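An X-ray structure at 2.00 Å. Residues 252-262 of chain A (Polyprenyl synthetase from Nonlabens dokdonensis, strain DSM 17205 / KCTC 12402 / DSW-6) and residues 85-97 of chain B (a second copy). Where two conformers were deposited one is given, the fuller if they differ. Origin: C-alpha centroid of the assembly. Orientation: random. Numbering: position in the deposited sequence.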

# COMPACT_ATOMS: atom_id res chain seq x y z
N LYS A 252 -20.53 7.40 25.09
CA LYS A 252 -19.07 7.57 24.92
C LYS A 252 -18.45 6.26 24.42
O LYS A 252 -17.51 6.34 23.62
N GLU A 253 -19.02 5.11 24.77
CA GLU A 253 -18.43 3.81 24.37
C GLU A 253 -18.78 3.57 22.92
O GLU A 253 -17.88 3.17 22.16
N TRP A 254 -20.00 3.89 22.50
CA TRP A 254 -20.32 3.78 21.05
C TRP A 254 -19.40 4.70 20.26
O TRP A 254 -18.96 4.32 19.19
N PHE A 255 -19.09 5.89 20.80
CA PHE A 255 -18.33 6.94 20.07
C PHE A 255 -16.84 6.62 20.11
O PHE A 255 -16.07 7.37 19.51
N ALA A 256 -16.46 5.54 20.79
CA ALA A 256 -15.06 5.04 20.82
C ALA A 256 -14.81 4.02 19.70
O ALA A 256 -13.64 3.77 19.42
N LEU A 257 -15.85 3.45 19.09
CA LEU A 257 -15.65 2.49 17.98
C LEU A 257 -15.46 3.25 16.67
O LEU A 257 -16.37 4.01 16.28
N HIS A 258 -14.30 3.09 16.03
CA HIS A 258 -14.03 3.52 14.63
C HIS A 258 -14.85 2.65 13.71
O HIS A 258 -15.04 1.44 14.03
N PHE A 259 -15.35 3.24 12.64
CA PHE A 259 -16.14 2.51 11.62
C PHE A 259 -15.24 1.55 10.81
O PHE A 259 -15.75 0.58 10.23
N GLU A 260 -13.95 1.81 10.73
CA GLU A 260 -13.01 0.88 10.05
C GLU A 260 -12.83 -0.43 10.83
O GLU A 260 -12.40 -1.37 10.19
N ASN A 261 -13.21 -0.50 12.12
CA ASN A 261 -13.13 -1.72 12.98
C ASN A 261 -14.48 -2.44 12.99
O ASN A 261 -14.66 -3.39 13.81
N MET A 262 -15.40 -2.04 12.11
CA MET A 262 -16.81 -2.50 12.17
C MET A 262 -17.27 -2.99 10.79
O MET A 262 -16.71 -2.53 9.78
N ALA B 85 -7.87 -9.33 14.86
CA ALA B 85 -9.24 -9.11 15.35
C ALA B 85 -9.43 -7.62 15.64
O ALA B 85 -8.59 -7.05 16.31
N ASP B 86 -10.52 -7.04 15.14
CA ASP B 86 -10.81 -5.60 15.33
C ASP B 86 -11.58 -5.36 16.62
O ASP B 86 -11.39 -4.31 17.24
N LEU B 87 -12.42 -6.28 17.00
CA LEU B 87 -13.29 -6.11 18.18
C LEU B 87 -13.16 -7.34 19.10
O LEU B 87 -12.94 -8.44 18.61
N ARG B 88 -13.33 -7.10 20.40
CA ARG B 88 -13.45 -8.15 21.43
C ARG B 88 -14.61 -7.72 22.32
O ARG B 88 -14.54 -6.63 22.85
N ARG B 89 -15.64 -8.54 22.45
CA ARG B 89 -16.77 -8.22 23.36
C ARG B 89 -17.36 -6.84 23.04
O ARG B 89 -17.65 -6.11 23.97
N GLY B 90 -17.47 -6.51 21.76
CA GLY B 90 -18.14 -5.31 21.29
C GLY B 90 -17.28 -4.08 21.40
O GLY B 90 -17.82 -2.99 21.12
N LYS B 91 -16.01 -4.22 21.79
CA LYS B 91 -15.11 -3.06 21.98
C LYS B 91 -13.85 -3.26 21.15
O LYS B 91 -13.58 -4.41 20.72
N GLU B 92 -13.16 -2.17 20.85
CA GLU B 92 -11.91 -2.25 20.05
C GLU B 92 -10.90 -3.15 20.77
O GLU B 92 -10.77 -3.07 21.99
N THR B 93 -10.19 -3.95 20.00
CA THR B 93 -9.03 -4.72 20.53
C THR B 93 -7.94 -3.74 20.95
O THR B 93 -7.89 -2.62 20.43
N VAL B 94 -7.04 -4.20 21.82
CA VAL B 94 -5.95 -3.37 22.34
C VAL B 94 -5.12 -2.85 21.18
O VAL B 94 -4.78 -1.67 21.24
N HIS B 95 -4.78 -3.67 20.19
CA HIS B 95 -3.85 -3.21 19.12
C HIS B 95 -4.53 -2.20 18.18
O HIS B 95 -3.81 -1.49 17.48
N LYS B 96 -5.86 -2.20 18.15
CA LYS B 96 -6.65 -1.22 17.36
C LYS B 96 -6.81 0.08 18.14
O LYS B 96 -6.63 1.13 17.55
N LYS B 97 -7.14 -0.00 19.42
CA LYS B 97 -7.32 1.19 20.28
C LYS B 97 -5.97 1.90 20.47
O LYS B 97 -5.94 3.12 20.43

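Packing of the end of a chain A helix and the turn and loop after it, residues 252-262, against a chain B hairpin and the start of the helix that follows it, residues 85-97, in two copies of a polyprenyl synthetase; 501 Å² is buried, both sides summed. A85(B) stays out of reach of chain A, but its carbonyl O accepts a hydrogen bond from T93(B) OG1 at 2.8 Å, which ties the two ends of the hairpin together. D86(B) points its CB toward chain A with chi1 m (-70°); the CB lies 3.5 Å from N261(A) O, and the carboxylate carbon CG is 3.7 Å from N261(A) OD1. L87(B), m and t, starts out sideways, yet its end comes nearer: CG sits 3.5 Å from N261(A) O, and CD2 makes an apolar contact at 4.2 Å with CD2 of L257(A), itself m and t. G90(B) has positive phi (81°), a conformation that favours glycine, and its carbonyl O lies 3.7 Å from L257(A) CD1, a van der Waals contact. K91(B), with chi1 m and chi2 and chi3 t, extends to E253(A) (m, t), whose CB points toward chain B; K91(B) NZ and E253(A) OE2 form a long salt bridge of 3.9 Å. K91(B) CA lies 3.9 Å from L257(A) CD2, so the leucine packs on hairpin backbone as well as on L87(B).

E92(B) is the polar centre of the contact. Its chi1 m and chi2 t extend the buried side chain so that OE2 accepts two hydrogen bonds, from the backbone N of H258(A) at 3.1 Å and from ND2 of N261(A) at 2.7 Å; one carboxylate oxygen thereby links two points of the chain A loop. E92(B) OE1 accepts a hydrogen bond from water 1 at 2.5 Å, and the same water donates to A256(A) O at 2.9 Å, bridging the chains. H258(A), chi1 t, brings its CB to 3.5 Å from E92(B) OE2, but its ring leads away. T93(B), chi1 p, is the N-cap residue of the helix and has no contact across. K96(B), m at chi1 and chi2, points its CB toward chain A and brings CE to 3.4 Å from N261(A) OD1. N261(A), chi1 m, points its CB toward chain B and is the most heavily covered residue; its ND2 also donates to water 2 at 2.8 Å, which in turn makes a weak 3.5 Å hydrogen bond to K96(B) O.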

# COMPACT_ATOMS: atom_id res chain seq x y z
CB LYS A 252 -18.44 8.08 26.20
CG LYS A 252 -18.92 9.47 26.58
CD LYS A 252 -18.26 10.02 27.80
CE LYS A 252 -19.02 11.19 28.37
NZ LYS A 252 -18.20 11.89 29.38
CB GLU A 253 -18.83 2.69 25.34
CG GLU A 253 -17.93 2.64 26.58
CD GLU A 253 -18.51 1.86 27.76
OE1 GLU A 253 -17.86 1.84 28.84
OE2 GLU A 253 -19.60 1.26 27.59
CB TRP A 254 -21.79 4.13 20.81
CG TRP A 254 -22.71 2.97 21.08
CD1 TRP A 254 -23.57 2.84 22.12
CD2 TRP A 254 -22.82 1.76 20.30
NE1 TRP A 254 -24.24 1.65 22.03
CE2 TRP A 254 -23.79 0.96 20.93
CE3 TRP A 254 -22.18 1.26 19.16
CZ2 TRP A 254 -24.17 -0.29 20.43
CZ3 TRP A 254 -22.55 0.03 18.66
CH2 TRP A 254 -23.53 -0.74 19.30
CB PHE A 255 -18.68 8.34 20.59
CG PHE A 255 -19.75 9.03 19.78
CD1 PHE A 255 -21.01 8.46 19.65
CD2 PHE A 255 -19.48 10.19 19.06
CE1 PHE A 255 -21.98 9.05 18.84
CE2 PHE A 255 -20.44 10.78 18.25
CZ PHE A 255 -21.69 10.20 18.13
CB ALA A 256 -14.74 4.44 22.18
CB LEU A 257 -16.83 1.53 17.86
CG LEU A 257 -17.21 0.81 19.14
CD1 LEU A 257 -18.36 -0.11 18.88
CD2 LEU A 257 -16.02 0.05 19.73
CB HIS A 258 -12.55 3.46 14.19
CG HIS A 258 -12.20 4.33 13.02
ND1 HIS A 258 -12.46 3.99 11.72
CD2 HIS A 258 -11.59 5.54 12.96
CE1 HIS A 258 -12.01 4.93 10.92
NE2 HIS A 258 -11.50 5.89 11.65
CB PHE A 259 -16.88 3.48 10.69
CG PHE A 259 -16.02 4.09 9.61
CD1 PHE A 259 -15.24 5.20 9.88
CD2 PHE A 259 -15.99 3.55 8.34
CE1 PHE A 259 -14.45 5.78 8.90
CE2 PHE A 259 -15.17 4.11 7.37
CZ PHE A 259 -14.37 5.20 7.66
CB GLU A 260 -11.67 1.56 9.85
CG GLU A 260 -11.77 2.58 8.75
CD GLU A 260 -10.55 3.48 8.64
OE1 GLU A 260 -10.64 4.46 7.88
OE2 GLU A 260 -9.53 3.19 9.32
CB ASN A 261 -12.58 -1.34 14.36
CG ASN A 261 -11.17 -0.79 14.20
OD1 ASN A 261 -10.45 -1.28 13.33
ND2 ASN A 261 -10.78 0.22 14.99
CB MET A 262 -17.73 -1.38 12.66
CG MET A 262 -17.22 -0.78 13.94
SD MET A 262 -18.23 0.62 14.54
CE MET A 262 -19.68 -0.29 15.04
CB ALA B 85 -9.49 -9.94 16.58
CB ASP B 86 -11.56 -5.06 14.12
CG ASP B 86 -10.71 -4.98 12.85
OD1 ASP B 86 -9.42 -4.96 12.90
OD2 ASP B 86 -11.35 -4.97 11.82
CB LEU B 87 -14.75 -5.99 17.71
CG LEU B 87 -15.17 -4.71 17.00
CD1 LEU B 87 -16.68 -4.72 16.79
CD2 LEU B 87 -14.79 -3.45 17.73
CB ARG B 88 -12.15 -8.31 22.23
CG ARG B 88 -12.29 -9.20 23.45
CD ARG B 88 -10.97 -9.78 23.91
NE ARG B 88 -10.39 -10.63 22.91
CZ ARG B 88 -10.71 -11.89 22.74
NH1 ARG B 88 -11.61 -12.44 23.52
NH2 ARG B 88 -10.13 -12.61 21.80
CB ARG B 89 -16.36 -8.42 24.82
CG ARG B 89 -15.98 -9.86 25.13
CD ARG B 89 -15.94 -10.14 26.61
NE ARG B 89 -17.26 -9.95 27.20
CZ ARG B 89 -18.16 -10.90 27.33
NH1 ARG B 89 -17.89 -12.13 26.92
NH2 ARG B 89 -19.33 -10.62 27.86
CB LYS B 91 -14.78 -2.83 23.45
CG LYS B 91 -15.97 -2.48 24.33
CD LYS B 91 -15.55 -1.65 25.55
CE LYS B 91 -16.74 -1.06 26.28
NZ LYS B 91 -17.93 -1.92 26.11
CB GLU B 92 -11.32 -0.87 19.80
CG GLU B 92 -12.08 -0.14 18.70
CD GLU B 92 -11.47 1.15 18.19
OE1 GLU B 92 -10.63 1.71 18.92
OE2 GLU B 92 -11.84 1.55 17.03
CB THR B 93 -8.62 -5.75 19.50
OG1 THR B 93 -8.40 -5.02 18.29
CG2 THR B 93 -9.69 -6.81 19.36
CB VAL B 94 -5.11 -4.17 23.37
CG1 VAL B 94 -3.80 -3.47 23.66
CG2 VAL B 94 -5.91 -4.40 24.66
CB HIS B 95 -3.28 -4.39 18.37
CG HIS B 95 -4.28 -5.26 17.75
ND1 HIS B 95 -4.56 -5.17 16.38
CD2 HIS B 95 -5.12 -6.17 18.28
CE1 HIS B 95 -5.49 -6.06 16.09
NE2 HIS B 95 -5.84 -6.70 17.24
CB LYS B 96 -8.00 -1.83 17.00
CG LYS B 96 -7.94 -2.83 15.86
CD LYS B 96 -6.99 -2.38 14.79
CE LYS B 96 -7.43 -2.77 13.41
NZ LYS B 96 -6.59 -2.10 12.39
CB LYS B 97 -7.92 0.79 21.62
CG LYS B 97 -8.07 1.92 22.62
CD LYS B 97 -8.95 1.56 23.77
CE LYS B 97 -8.98 2.64 24.83
NZ LYS B 97 -9.60 3.87 24.30
O HOH W 1 -11.56 2.51 21.08
O HOH W 2 -8.54 1.82 14.72